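Local coordinates for penicillin-binding protein 1A (Mycobacterium tuberculosis, PDB 5CXW), which builds cross-linked peptidoglycan for the mycobacterial cell wall, polymerising glycan strands and, through the penicillin-sensitive transpeptidase domain of this chain, joining their peptides, at residues K1-I7 with Y77-A83; L31-T36 with H231-V237; Q40-A45 with T351-K357; A48-L53 with D346-T351; R61-V65 with D87-A91. Where two conformers were deposited one is given. Residue numbers count along the deposited sequence, not the author numbering.

Interaction 1. Residues K1-I7 with Y77-A83; sequences KGPNGLI and YYGGDNA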
# COMPACT_ATOMS: atom_id res chain seq x y z
N LYS A 1 0.18 6.63 26.30
CA LYS A 1 0.77 7.63 25.35
C LYS A 1 0.87 7.03 23.93
O LYS A 1 0.39 7.63 22.96
CB LYS A 1 2.13 8.12 25.89
CG LYS A 1 2.92 9.04 24.99
CD LYS A 1 2.19 10.32 24.66
CE LYS A 1 3.05 11.13 23.72
NZ LYS A 1 2.83 12.57 23.97
N GLY A 2 1.54 5.88 23.84
CA GLY A 2 1.42 4.92 22.72
C GLY A 2 1.39 5.37 21.25
O GLY A 2 2.24 6.16 20.80
N PRO A 3 0.44 4.80 20.46
CA PRO A 3 0.38 5.12 19.00
C PRO A 3 0.27 6.63 18.68
O PRO A 3 0.85 7.12 17.69
CB PRO A 3 -0.87 4.35 18.52
CG PRO A 3 -0.98 3.20 19.45
CD PRO A 3 -0.46 3.67 20.80
N ASN A 4 -0.42 7.39 19.53
CA ASN A 4 -0.49 8.85 19.34
C ASN A 4 0.87 9.55 19.43
O ASN A 4 1.06 10.59 18.77
CB ASN A 4 -1.47 9.49 20.29
CG ASN A 4 -2.90 9.12 19.97
OD1 ASN A 4 -3.38 9.30 18.83
ND2 ASN A 4 -3.59 8.56 20.96
N GLY A 5 1.82 8.99 20.19
CA GLY A 5 3.20 9.53 20.18
C GLY A 5 3.88 9.52 18.79
O GLY A 5 4.65 10.42 18.44
N LEU A 6 3.66 8.44 18.05
CA LEU A 6 4.24 8.30 16.72
C LEU A 6 3.51 9.24 15.78
O LEU A 6 4.12 9.81 14.89
CB LEU A 6 4.17 6.83 16.22
CG LEU A 6 4.97 5.84 17.04
CD1 LEU A 6 4.78 4.42 16.50
CD2 LEU A 6 6.45 6.26 17.14
N ILE A 7 2.21 9.44 15.99
CA ILE A 7 1.47 10.42 15.19
C ILE A 7 2.06 11.80 15.49
O ILE A 7 2.32 12.60 14.60
CB ILE A 7 -0.01 10.40 15.46
CG1 ILE A 7 -0.65 9.09 14.95
CG2 ILE A 7 -0.67 11.65 14.85
CD1 ILE A 7 -2.07 8.81 15.42
N TYR A 77 -3.27 6.00 11.58
CA TYR A 77 -1.82 5.79 11.55
C TYR A 77 -1.39 5.06 12.82
O TYR A 77 -1.45 5.62 13.95
CB TYR A 77 -1.10 7.16 11.48
CG TYR A 77 0.39 7.11 11.25
CD1 TYR A 77 0.90 7.07 9.97
CD2 TYR A 77 1.30 7.10 12.33
CE1 TYR A 77 2.26 7.05 9.72
CE2 TYR A 77 2.65 7.08 12.09
CZ TYR A 77 3.12 7.06 10.78
OH TYR A 77 4.44 7.05 10.58
N TYR A 78 -1.01 3.79 12.62
CA TYR A 78 -0.50 2.96 13.64
C TYR A 78 0.89 2.53 13.20
O TYR A 78 1.03 1.75 12.25
CB TYR A 78 -1.42 1.74 13.85
CG TYR A 78 -0.86 0.83 14.95
CD1 TYR A 78 -1.13 1.06 16.30
CD2 TYR A 78 0.02 -0.19 14.63
CE1 TYR A 78 -0.57 0.23 17.29
CE2 TYR A 78 0.56 -1.00 15.59
CZ TYR A 78 0.28 -0.79 16.92
OH TYR A 78 0.87 -1.63 17.85
N GLY A 79 1.91 3.01 13.89
CA GLY A 79 3.29 2.53 13.62
C GLY A 79 3.89 1.67 14.72
O GLY A 79 5.04 1.25 14.61
N GLY A 80 3.13 1.42 15.78
CA GLY A 80 3.66 0.75 16.94
C GLY A 80 2.99 1.27 18.20
O GLY A 80 2.29 2.29 18.18
N ASP A 81 3.17 0.56 19.30
CA ASP A 81 2.56 0.99 20.58
C ASP A 81 3.51 1.74 21.50
O ASP A 81 3.13 2.05 22.63
CB ASP A 81 1.95 -0.20 21.32
CG ASP A 81 0.51 -0.48 20.90
OD1 ASP A 81 -0.44 0.23 21.36
OD2 ASP A 81 0.34 -1.44 20.12
N ASN A 82 4.73 2.05 21.04
CA ASN A 82 5.71 2.78 21.88
C ASN A 82 5.90 4.18 21.25
O ASN A 82 6.49 4.31 20.19
CB ASN A 82 7.01 1.96 21.99
CG ASN A 82 7.96 2.46 23.08
OD1 ASN A 82 7.84 3.58 23.59
ND2 ASN A 82 8.93 1.62 23.45
N ALA A 83 5.37 5.21 21.93
CA ALA A 83 5.56 6.63 21.57
C ALA A 83 7.01 7.03 21.31
O ALA A 83 7.28 7.91 20.48
CB ALA A 83 5.01 7.51 22.69
O HOH W 1 3.88 5.16 24.77
O HOH W 2 0.94 5.36 15.49
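Leu-6, Ala-83 and Tyr-77 bury the most surface where the first turns of an N-terminal helix meet a strand end and the loop that follows it. Leu-6 points into that loop: its CD1 lies 3.4 Å from Gly-79 C, and its CD2 is 3.6 Å from Asn-82 O. Ala-83 meets the helix at a glycine, with Ala-83 CB 3.7 Å from Gly-5 CA; a side chain on Gly-5 would collide with that methyl. Tyr-77 packs beside Ile-7, CD2 to CG1 3.8 Å, while its hydroxyl bonds to Asp-87. Direct polar links are replaced by water. One molecule accepts from Gly-2 N (2.6 Å) and Ala-83 N (3.2 Å); another donates to Pro-3 O (2.8 Å) and Tyr-77 O (2.9 Å) and accepts from Gly-79 N (3.0 Å). In this way helix 2-19 packs against the end of strand 74-78 and the loop after it, at an outermost strand of the five-stranded antiparallel sheet of the penicillin-binding transpeptidase fold.

Interaction 2. Residues L31-T36 with H231-V237; sequences LVVTTT and HFVQKVV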
# COMPACT_ATOMS: atom_id res chain seq x y z
N LEU A 31 1.28 26.59 19.45
CA LEU A 31 0.39 26.49 18.30
C LEU A 31 -0.76 25.59 18.63
O LEU A 31 -0.57 24.59 19.30
CB LEU A 31 1.12 25.92 17.10
CG LEU A 31 2.26 26.81 16.60
CD1 LEU A 31 2.84 26.19 15.37
CD2 LEU A 31 1.72 28.22 16.35
N VAL A 32 -1.91 25.92 18.09
CA VAL A 32 -3.07 25.05 18.18
C VAL A 32 -3.19 24.33 16.86
O VAL A 32 -3.48 24.92 15.83
CB VAL A 32 -4.33 25.86 18.51
CG1 VAL A 32 -5.57 24.95 18.43
CG2 VAL A 32 -4.15 26.56 19.86
N VAL A 33 -2.94 23.03 16.89
CA VAL A 33 -2.81 22.22 15.66
C VAL A 33 -4.00 21.27 15.58
O VAL A 33 -4.39 20.67 16.59
CB VAL A 33 -1.51 21.43 15.66
CG1 VAL A 33 -1.38 20.58 14.38
CG2 VAL A 33 -0.32 22.36 15.87
N THR A 34 -4.66 21.26 14.44
CA THR A 34 -5.69 20.28 14.15
C THR A 34 -5.07 19.27 13.19
O THR A 34 -4.53 19.64 12.17
CB THR A 34 -6.90 20.95 13.47
OG1 THR A 34 -7.40 22.03 14.29
CG2 THR A 34 -8.02 19.95 13.29
N THR A 35 -5.13 17.99 13.54
CA THR A 35 -4.57 16.97 12.70
C THR A 35 -5.66 16.43 11.82
O THR A 35 -6.84 16.66 12.00
CB THR A 35 -3.90 15.81 13.46
OG1 THR A 35 -4.94 14.97 13.97
CG2 THR A 35 -2.96 16.26 14.55
N THR A 36 -5.21 15.62 10.87
CA THR A 36 -6.11 14.97 9.92
C THR A 36 -6.73 13.68 10.45
O THR A 36 -7.63 13.12 9.81
CB THR A 36 -5.34 14.61 8.65
OG1 THR A 36 -4.16 13.87 8.98
CG2 THR A 36 -4.95 15.82 7.85
N HIS A 231 -0.47 13.99 4.24
CA HIS A 231 -0.20 14.99 5.29
C HIS A 231 -1.04 14.72 6.49
O HIS A 231 -2.14 14.13 6.40
CB HIS A 231 -0.45 16.38 4.73
CG HIS A 231 -1.85 16.60 4.33
ND1 HIS A 231 -2.36 16.12 3.15
CD2 HIS A 231 -2.89 17.19 4.98
CE1 HIS A 231 -3.64 16.44 3.07
NE2 HIS A 231 -3.98 17.10 4.15
N PHE A 232 -0.52 15.18 7.62
CA PHE A 232 -1.07 14.96 8.94
C PHE A 232 -1.70 16.24 9.56
O PHE A 232 -2.44 16.14 10.51
CB PHE A 232 0.04 14.50 9.91
CG PHE A 232 0.62 13.15 9.64
CD1 PHE A 232 1.61 12.99 8.65
CD2 PHE A 232 0.18 12.02 10.34
CE1 PHE A 232 2.13 11.72 8.36
CE2 PHE A 232 0.73 10.77 10.05
CZ PHE A 232 1.70 10.64 9.08
N VAL A 233 -1.37 17.39 9.01
CA VAL A 233 -1.79 18.68 9.58
C VAL A 233 -2.90 19.25 8.71
O VAL A 233 -2.74 19.49 7.50
CB VAL A 233 -0.65 19.66 9.67
CG1 VAL A 233 -1.20 21.03 10.09
CG2 VAL A 233 0.46 19.19 10.64
N GLN A 234 -4.05 19.47 9.35
CA GLN A 234 -5.25 20.06 8.77
C GLN A 234 -5.29 21.57 8.96
O GLN A 234 -5.67 22.31 8.04
CB GLN A 234 -6.50 19.43 9.39
CG GLN A 234 -7.84 19.95 8.88
CD GLN A 234 -7.99 19.71 7.39
OE1 GLN A 234 -7.54 18.67 6.83
NE2 GLN A 234 -8.61 20.65 6.72
N LYS A 235 -4.91 22.05 10.13
CA LYS A 235 -5.06 23.50 10.41
C LYS A 235 -4.11 23.86 11.53
O LYS A 235 -3.77 23.03 12.39
CB LYS A 235 -6.51 23.81 10.78
CG LYS A 235 -6.80 25.30 10.94
CD LYS A 235 -8.30 25.54 11.09
CE LYS A 235 -8.68 26.99 11.23
NZ LYS A 235 -10.09 27.11 11.67
N VAL A 236 -3.61 25.10 11.48
CA VAL A 236 -2.73 25.59 12.55
C VAL A 236 -3.17 27.02 12.88
O VAL A 236 -3.31 27.82 11.97
CB VAL A 236 -1.26 25.65 12.09
CG1 VAL A 236 -0.36 26.10 13.24
CG2 VAL A 236 -0.80 24.26 11.62
N VAL A 237 -3.39 27.26 14.18
CA VAL A 237 -3.83 28.61 14.64
C VAL A 237 -2.88 28.96 15.76
O VAL A 237 -2.57 28.09 16.63
CB VAL A 237 -5.27 28.61 15.15
CG1 VAL A 237 -5.72 30.03 15.53
CG2 VAL A 237 -6.22 28.05 14.10
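An antiparallel strand pair interrupted by a classic beta bulge joins 31-36 to 231-237, forming one edge of a three-stranded sheet in which 233-237 is the central strand and 243-246 the other neighbour. The pairing is regular at first. Val-32 and Val-237 exchange two backbone hydrogen bonds, N to O 2.7 Å and O to N 2.9 Å, and Val-33 faces Val-236 as a non-hydrogen-bonded pair. Val-33 and Val-236 share one face of the sheet, and Val-236 meets Leu-15 of helix 2-19 there; Val-32, Thr-34, Lys-235 and Val-237 point to the other face. The register then slips by one residue, because Gln-234 and Lys-235 both sit opposite Thr-34. Beyond the bulge Thr-35 pairs with Val-233, and Thr-36 N donates to Phe-232 O at 2.8 Å, carrying the association past the strand ends. The signature of the irregularity is a single acceptor serving two successive amides: Thr-34 O receives Gln-234 N at 2.9 Å and Lys-235 N at 3.2 Å.

Interaction 3. Residues Q40-A45 with T351-K357; sequences QAQRAA and TMDGALK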
# COMPACT_ATOMS: atom_id res chain seq x y z
N GLN A 40 -12.56 7.84 14.65
CA GLN A 40 -13.26 6.60 14.36
C GLN A 40 -12.35 5.65 13.59
O GLN A 40 -12.35 4.42 13.88
CB GLN A 40 -14.56 6.84 13.59
CG GLN A 40 -15.36 5.60 13.23
CD GLN A 40 -16.67 5.89 12.54
OE1 GLN A 40 -17.38 6.84 12.89
NE2 GLN A 40 -17.05 5.05 11.61
N ALA A 41 -11.59 6.19 12.62
CA ALA A 41 -10.64 5.35 11.84
C ALA A 41 -9.48 4.90 12.71
O ALA A 41 -9.08 3.71 12.71
CB ALA A 41 -10.15 6.08 10.61
N GLN A 42 -8.97 5.82 13.49
CA GLN A 42 -7.84 5.51 14.39
C GLN A 42 -8.18 4.47 15.39
O GLN A 42 -7.40 3.56 15.60
CB GLN A 42 -7.33 6.77 15.08
CG GLN A 42 -6.02 6.61 15.86
CD GLN A 42 -4.84 6.28 14.98
OE1 GLN A 42 -4.79 6.67 13.82
NE2 GLN A 42 -3.86 5.59 15.56
N ARG A 43 -9.34 4.60 16.05
CA ARG A 43 -9.79 3.59 17.02
C ARG A 43 -9.96 2.20 16.36
O ARG A 43 -9.60 1.16 16.95
CB ARG A 43 -11.09 4.04 17.72
CG ARG A 43 -10.90 5.21 18.73
CD ARG A 43 -12.13 5.58 19.60
NE ARG A 43 -13.24 4.92 18.95
CZ ARG A 43 -14.13 5.48 18.10
NH1 ARG A 43 -15.00 4.63 17.47
NH2 ARG A 43 -14.21 6.86 17.94
N ALA A 44 -10.49 2.19 15.14
CA ALA A 44 -10.71 0.91 14.40
C ALA A 44 -9.37 0.26 14.11
O ALA A 44 -9.21 -0.98 14.30
CB ALA A 44 -11.49 1.13 13.10
N ALA A 45 -8.37 1.05 13.72
CA ALA A 45 -7.05 0.48 13.40
C ALA A 45 -6.40 -0.08 14.65
O ALA A 45 -5.86 -1.21 14.62
CB ALA A 45 -6.11 1.52 12.79
N THR A 351 -10.15 -2.61 10.06
CA THR A 351 -9.88 -1.17 10.07
C THR A 351 -10.82 -0.47 9.09
O THR A 351 -11.42 0.58 9.40
CB THR A 351 -8.42 -0.93 9.66
OG1 THR A 351 -7.52 -1.53 10.64
CG2 THR A 351 -8.14 0.60 9.60
N MET A 352 -10.94 -1.05 7.89
CA MET A 352 -11.79 -0.43 6.85
C MET A 352 -13.27 -0.40 7.28
O MET A 352 -13.91 0.65 7.22
CB MET A 352 -11.63 -1.12 5.50
CG MET A 352 -10.27 -0.81 4.85
SD MET A 352 -10.15 0.86 4.20
CE MET A 352 -10.94 0.70 2.59
N ASP A 353 -13.76 -1.54 7.75
CA ASP A 353 -15.16 -1.68 8.19
C ASP A 353 -15.45 -0.65 9.31
O ASP A 353 -16.45 0.08 9.29
CB ASP A 353 -15.43 -3.10 8.70
CG ASP A 353 -15.59 -4.14 7.58
OD1 ASP A 353 -15.86 -3.74 6.41
OD2 ASP A 353 -15.55 -5.35 7.91
N GLY A 354 -14.55 -0.60 10.29
CA GLY A 354 -14.70 0.36 11.37
C GLY A 354 -14.64 1.82 10.96
O GLY A 354 -15.41 2.65 11.47
N ALA A 355 -13.67 2.16 10.10
CA ALA A 355 -13.46 3.53 9.70
C ALA A 355 -14.61 4.03 8.86
O ALA A 355 -14.94 5.22 8.94
CB ALA A 355 -12.16 3.65 8.92
N LEU A 356 -15.23 3.15 8.08
CA LEU A 356 -16.28 3.53 7.13
C LEU A 356 -17.71 3.25 7.65
O LEU A 356 -18.70 3.61 6.98
CB LEU A 356 -16.08 2.76 5.84
CG LEU A 356 -14.75 3.07 5.15
CD1 LEU A 356 -14.65 2.27 3.88
CD2 LEU A 356 -14.72 4.55 4.83
N LYS A 357 -17.81 2.65 8.84
CA LYS A 357 -19.09 2.37 9.46
C LYS A 357 -19.93 3.65 9.52
O LYS A 357 -19.47 4.70 9.90
CB LYS A 357 -18.90 1.82 10.87
CG LYS A 357 -20.21 1.34 11.45
CD LYS A 357 -19.98 0.71 12.80
CE LYS A 357 -21.26 0.10 13.26
NZ LYS A 357 -21.08 -0.50 14.61
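Close approach of two helices requires small residues where they meet, and segment 351-357 illustrates the rule as it runs nearly antiparallel to 40-45, at 153° with the short axes 7.7 Å apart. Thr-351 comes first: its OG1, already bonded to Ile-347 O one turn back, rests 3.4 Å from Ala-45 CA, and its CG2 touches Ala-45 CB at 3.9 Å. One turn on, Gly-354 faces Ala-44, whose CB comes to 3.7 Å from Gly-354 CA; a beta carbon placed ideally on this glycine would fall 2.5 Å from Ala-44 CB, a clash. Ala-355 follows, its CB meeting Ala-41 CB at 3.6 Å, with the two CA atoms only 4.0 Å apart. Near the C-terminal end of the helix the contact turns polar. The extended Gln-40 side chain crosses over so that its NE2 donates to two carbonyls, Gly-354 O at 2.9 Å and Lys-357 O at 3.0 Å. As in related penicillin-binding domains, these helices from near the two ends of the fold pack side by side on the five-stranded sheet: Thr-351 and Ala-45 rest on Val-64 of strand 60-67, Ala-41 on Ala-76 of strand 74-78, and Ala-355 on Leu-315 of strand 315-323.

Interaction 4. Residues A48-L53 with D346-T351; sequences AVAKYL and DIWKAT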
# COMPACT_ATOMS: atom_id res chain seq x y z
N ALA A 48 -8.10 -3.26 15.81
CA ALA A 48 -7.84 -4.37 14.91
C ALA A 48 -6.45 -4.94 15.18
O ALA A 48 -6.28 -6.17 15.28
CB ALA A 48 -7.92 -3.92 13.49
N VAL A 49 -5.46 -4.06 15.31
CA VAL A 49 -4.10 -4.52 15.58
C VAL A 49 -4.06 -5.28 16.92
O VAL A 49 -3.47 -6.37 16.98
CB VAL A 49 -3.05 -3.38 15.60
CG1 VAL A 49 -1.67 -3.84 16.10
CG2 VAL A 49 -2.91 -2.78 14.24
N ALA A 50 -4.73 -4.75 17.94
CA ALA A 50 -4.71 -5.37 19.26
C ALA A 50 -5.35 -6.76 19.19
O ALA A 50 -4.77 -7.76 19.65
CB ALA A 50 -5.40 -4.48 20.24
N LYS A 51 -6.49 -6.84 18.49
CA LYS A 51 -7.24 -8.04 18.36
C LYS A 51 -6.42 -9.13 17.67
O LYS A 51 -6.30 -10.23 18.18
CB LYS A 51 -8.53 -7.79 17.58
CG LYS A 51 -9.28 -9.05 17.20
CD LYS A 51 -10.70 -8.74 16.74
CE LYS A 51 -11.40 -10.03 16.41
NZ LYS A 51 -12.69 -9.68 15.76
N TYR A 52 -5.89 -8.81 16.49
CA TYR A 52 -5.25 -9.82 15.66
C TYR A 52 -3.81 -10.16 16.06
O TYR A 52 -3.33 -11.24 15.70
CB TYR A 52 -5.42 -9.46 14.19
CG TYR A 52 -6.87 -9.61 13.81
CD1 TYR A 52 -7.46 -10.85 13.77
CD2 TYR A 52 -7.68 -8.50 13.55
CE1 TYR A 52 -8.83 -10.99 13.51
CE2 TYR A 52 -9.01 -8.64 13.26
CZ TYR A 52 -9.58 -9.88 13.24
OH TYR A 52 -10.92 -10.07 12.97
N LEU A 53 -3.13 -9.31 16.81
CA LEU A 53 -1.80 -9.65 17.36
C LEU A 53 -1.88 -10.24 18.77
O LEU A 53 -0.86 -10.66 19.32
CB LEU A 53 -0.86 -8.45 17.37
CG LEU A 53 0.00 -8.37 16.10
CD1 LEU A 53 -0.78 -8.44 14.82
CD2 LEU A 53 0.87 -7.12 16.21
N ASP A 346 -7.08 -9.57 7.91
CA ASP A 346 -7.96 -9.43 9.06
C ASP A 346 -7.93 -8.00 9.60
O ASP A 346 -9.00 -7.37 9.84
CB ASP A 346 -7.54 -10.39 10.20
CG ASP A 346 -7.69 -11.85 9.87
OD1 ASP A 346 -8.63 -12.26 9.14
OD2 ASP A 346 -6.88 -12.64 10.40
N ILE A 347 -6.71 -7.43 9.74
CA ILE A 347 -6.55 -6.09 10.25
C ILE A 347 -7.11 -5.06 9.27
O ILE A 347 -7.78 -4.11 9.67
CB ILE A 347 -5.06 -5.83 10.60
CG1 ILE A 347 -4.58 -6.73 11.75
CG2 ILE A 347 -4.80 -4.34 10.85
CD1 ILE A 347 -3.05 -6.81 11.93
N TRP A 348 -6.78 -5.22 8.01
CA TRP A 348 -7.22 -4.30 6.92
C TRP A 348 -8.77 -4.25 6.91
O TRP A 348 -9.38 -3.18 6.91
CB TRP A 348 -6.69 -4.82 5.58
CG TRP A 348 -7.23 -4.00 4.42
CD1 TRP A 348 -6.79 -2.79 3.99
CD2 TRP A 348 -8.35 -4.35 3.57
NE1 TRP A 348 -7.57 -2.36 2.92
CE2 TRP A 348 -8.51 -3.30 2.63
CE3 TRP A 348 -9.18 -5.47 3.48
CZ2 TRP A 348 -9.51 -3.32 1.62
CZ3 TRP A 348 -10.20 -5.48 2.47
CH2 TRP A 348 -10.35 -4.41 1.59
N LYS A 349 -9.39 -5.42 6.87
CA LYS A 349 -10.86 -5.49 6.81
C LYS A 349 -11.50 -4.80 8.02
O LYS A 349 -12.49 -4.05 7.91
CB LYS A 349 -11.34 -6.95 6.70
CG LYS A 349 -12.86 -7.09 7.00
CD LYS A 349 -13.40 -8.45 6.62
CE LYS A 349 -14.77 -8.64 7.26
NZ LYS A 349 -15.80 -7.73 6.67
N ALA A 350 -10.97 -5.12 9.20
CA ALA A 350 -11.52 -4.57 10.45
C ALA A 350 -11.31 -3.07 10.51
O ALA A 350 -12.22 -2.32 10.93
CB ALA A 350 -10.88 -5.24 11.63
N THR A 351 -10.15 -2.61 10.06
CA THR A 351 -9.88 -1.17 10.07
C THR A 351 -10.82 -0.47 9.09
O THR A 351 -11.42 0.58 9.40
CB THR A 351 -8.42 -0.93 9.66
OG1 THR A 351 -7.52 -1.53 10.64
CG2 THR A 351 -8.14 0.60 9.60
O HOH W 3 -11.43 -8.76 9.95
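Ala-48 opens the contact by pointing toward the partner helix, its CB 3.7 Å from both Ala-350 CB and Thr-351 OG1; that hydroxyl is itself bonded to Ile-347 O (2.8 Å). Val-49 follows, with CG2 reaching Ile-347 CG2 at 4.2 Å. Here the classical knobs-into-holes principle applies: Ile-347 is the knob, and Ala-48, Val-49, Tyr-52 and Leu-53 form the hole. The two helices, 39-53 and 343-356, are the neighbouring pair laid on the sheet of this transpeptidase fold, and in these segments they run at 147° with axes 9.1 Å apart. Tyr-52 fills the space between the helices, its CB 3.8 Å from Ile-347 CG1. Its ring carries a CH-pi contact, with Asp-346 CB 3.5 Å from the centroid and almost on the ring normal, while the Asp-346 carboxylate bonds to His-280. Ala-350 CB lies near the ring's edge, 4.2 Å from Tyr-52 CE2. At the end of the segment, Leu-53 CD1 touches Ile-347 CD1 at 4.0 Å.

Interaction 5. Residues R61-V65 with D87-A91; sequences RAAVV and DFAQA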
# COMPACT_ATOMS: atom_id res chain seq x y z
N ARG A 61 5.03 -7.58 14.86
CA ARG A 61 4.71 -6.15 14.74
C ARG A 61 3.72 -5.95 13.62
O ARG A 61 3.62 -6.77 12.69
CB ARG A 61 5.98 -5.35 14.48
CG ARG A 61 7.02 -5.43 15.62
CD ARG A 61 6.58 -4.56 16.77
NE ARG A 61 7.59 -4.58 17.84
CZ ARG A 61 7.73 -5.53 18.75
NH1 ARG A 61 6.94 -6.63 18.76
NH2 ARG A 61 8.70 -5.40 19.65
N ALA A 62 2.99 -4.84 13.69
CA ALA A 62 2.11 -4.42 12.59
C ALA A 62 2.22 -2.93 12.34
O ALA A 62 2.64 -2.16 13.22
CB ALA A 62 0.65 -4.79 12.88
N ALA A 63 1.86 -2.50 11.14
CA ALA A 63 1.69 -1.10 10.84
C ALA A 63 0.48 -0.91 9.94
O ALA A 63 0.23 -1.76 9.05
CB ALA A 63 2.94 -0.57 10.16
N VAL A 64 -0.27 0.18 10.18
CA VAL A 64 -1.49 0.49 9.43
C VAL A 64 -1.50 1.98 9.10
O VAL A 64 -1.29 2.82 9.97
CB VAL A 64 -2.75 0.22 10.26
CG1 VAL A 64 -4.01 0.43 9.43
CG2 VAL A 64 -2.76 -1.19 10.83
N VAL A 65 -1.71 2.32 7.85
CA VAL A 65 -1.91 3.72 7.44
C VAL A 65 -3.13 3.81 6.54
O VAL A 65 -3.26 3.03 5.59
CB VAL A 65 -0.69 4.26 6.69
CG1 VAL A 65 -0.92 5.74 6.32
CG2 VAL A 65 0.54 4.13 7.56
N ASP A 87 9.03 3.43 14.57
CA ASP A 87 7.80 3.65 13.81
C ASP A 87 7.83 2.71 12.59
O ASP A 87 8.49 2.96 11.58
CB ASP A 87 7.65 5.11 13.37
CG ASP A 87 6.29 5.40 12.67
OD1 ASP A 87 5.63 4.45 12.17
OD2 ASP A 87 5.94 6.60 12.52
N PHE A 88 7.12 1.60 12.70
CA PHE A 88 7.04 0.61 11.59
C PHE A 88 6.27 1.05 10.35
O PHE A 88 6.39 0.37 9.31
CB PHE A 88 6.51 -0.74 12.02
CG PHE A 88 7.58 -1.58 12.64
CD1 PHE A 88 8.49 -2.21 11.83
CD2 PHE A 88 7.75 -1.57 14.00
CE1 PHE A 88 9.54 -2.96 12.39
CE2 PHE A 88 8.79 -2.31 14.58
CZ PHE A 88 9.65 -3.00 13.75
N ALA A 89 5.50 2.14 10.45
CA ALA A 89 4.86 2.74 9.30
C ALA A 89 5.81 3.56 8.43
O ALA A 89 5.44 3.95 7.32
CB ALA A 89 3.67 3.63 9.72
N GLN A 90 7.00 3.82 8.95
CA GLN A 90 8.05 4.55 8.28
C GLN A 90 9.24 3.69 7.88
O GLN A 90 10.13 4.20 7.16
CB GLN A 90 8.55 5.68 9.18
CG GLN A 90 7.50 6.75 9.45
CD GLN A 90 7.16 7.59 8.23
OE1 GLN A 90 8.00 7.84 7.36
NE2 GLN A 90 5.91 8.04 8.15
N ALA A 91 9.23 2.42 8.29
CA ALA A 91 10.35 1.52 8.01
C ALA A 91 10.43 1.16 6.56
O ALA A 91 9.39 1.02 5.88
CB ALA A 91 10.20 0.26 8.86
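An arginine offers its aliphatic stem rather than its charge to an aromatic ring: Arg-61 CB lies over one face of Phe-88, 4.3 Å from the centroid and 16° off the ring normal, a CH-pi contact, and Arg-61 CG comes to 3.7 Å from Phe-88 CE2. The guanidinium is engaged elsewhere, bonding through NH1 to Pro-58 O. Around this pair, side chains of the strand meet both side chains and backbone of the turn, all by van der Waals packing. Arg-61, Ala-63 and Val-65 point toward the partner, as every second residue of a strand should. Ala-63 CB sits 4.0 Å from Phe-88 CB and 3.7 Å from Ala-89 N, and Val-65 CG2 packs on Ala-89 CB at 3.8 Å. The turn holds its own shape. It is a type I beta turn, closed by Gln-90 N to Asp-87 O (3.1 Å), and an Asx turn overlaps it as Asp-87 OD1 accepts from Ala-89 N at 2.9 Å; the other carboxylate oxygen, OD2, bonds to Tyr-77 OH. Strand 60-67 runs between 74-78 and 315-323 in the five-stranded sheet. On the face turned to 87-91, Ala-63 and Val-65 also meet Val-211 of helix 211-222, and Phe-88 meets Trp-320 with the ring planes at about 15°, whereas Ala-62 and Val-64 look the other way, onto helix 39-53.

Overall arrangement
From the N terminus, helix 2-19 enters interaction 1, which closes a loop to the end of strand 74-78. Interaction 2 starts at 31-36 and closes at 231-237, crossing interaction 1; the two touch where Tyr-77 meets Phe-232. Helix 39-53 then supplies interactions 3 and 4, successive parts of one helix pair sharing Thr-351, with 4 nested inside 3. Both cross interactions 1 and 2. The short loop of interaction 5 is nested within 2, 3 and 4 but crosses 1. Val-64, in strand 60-67, touches Tyr-78, Ala-45, Val-49, Ile-347 and Thr-351, so the five-stranded sheet joins interactions 1, 3, 4 and 5, while interaction 2 belongs to the separate three-stranded sheet.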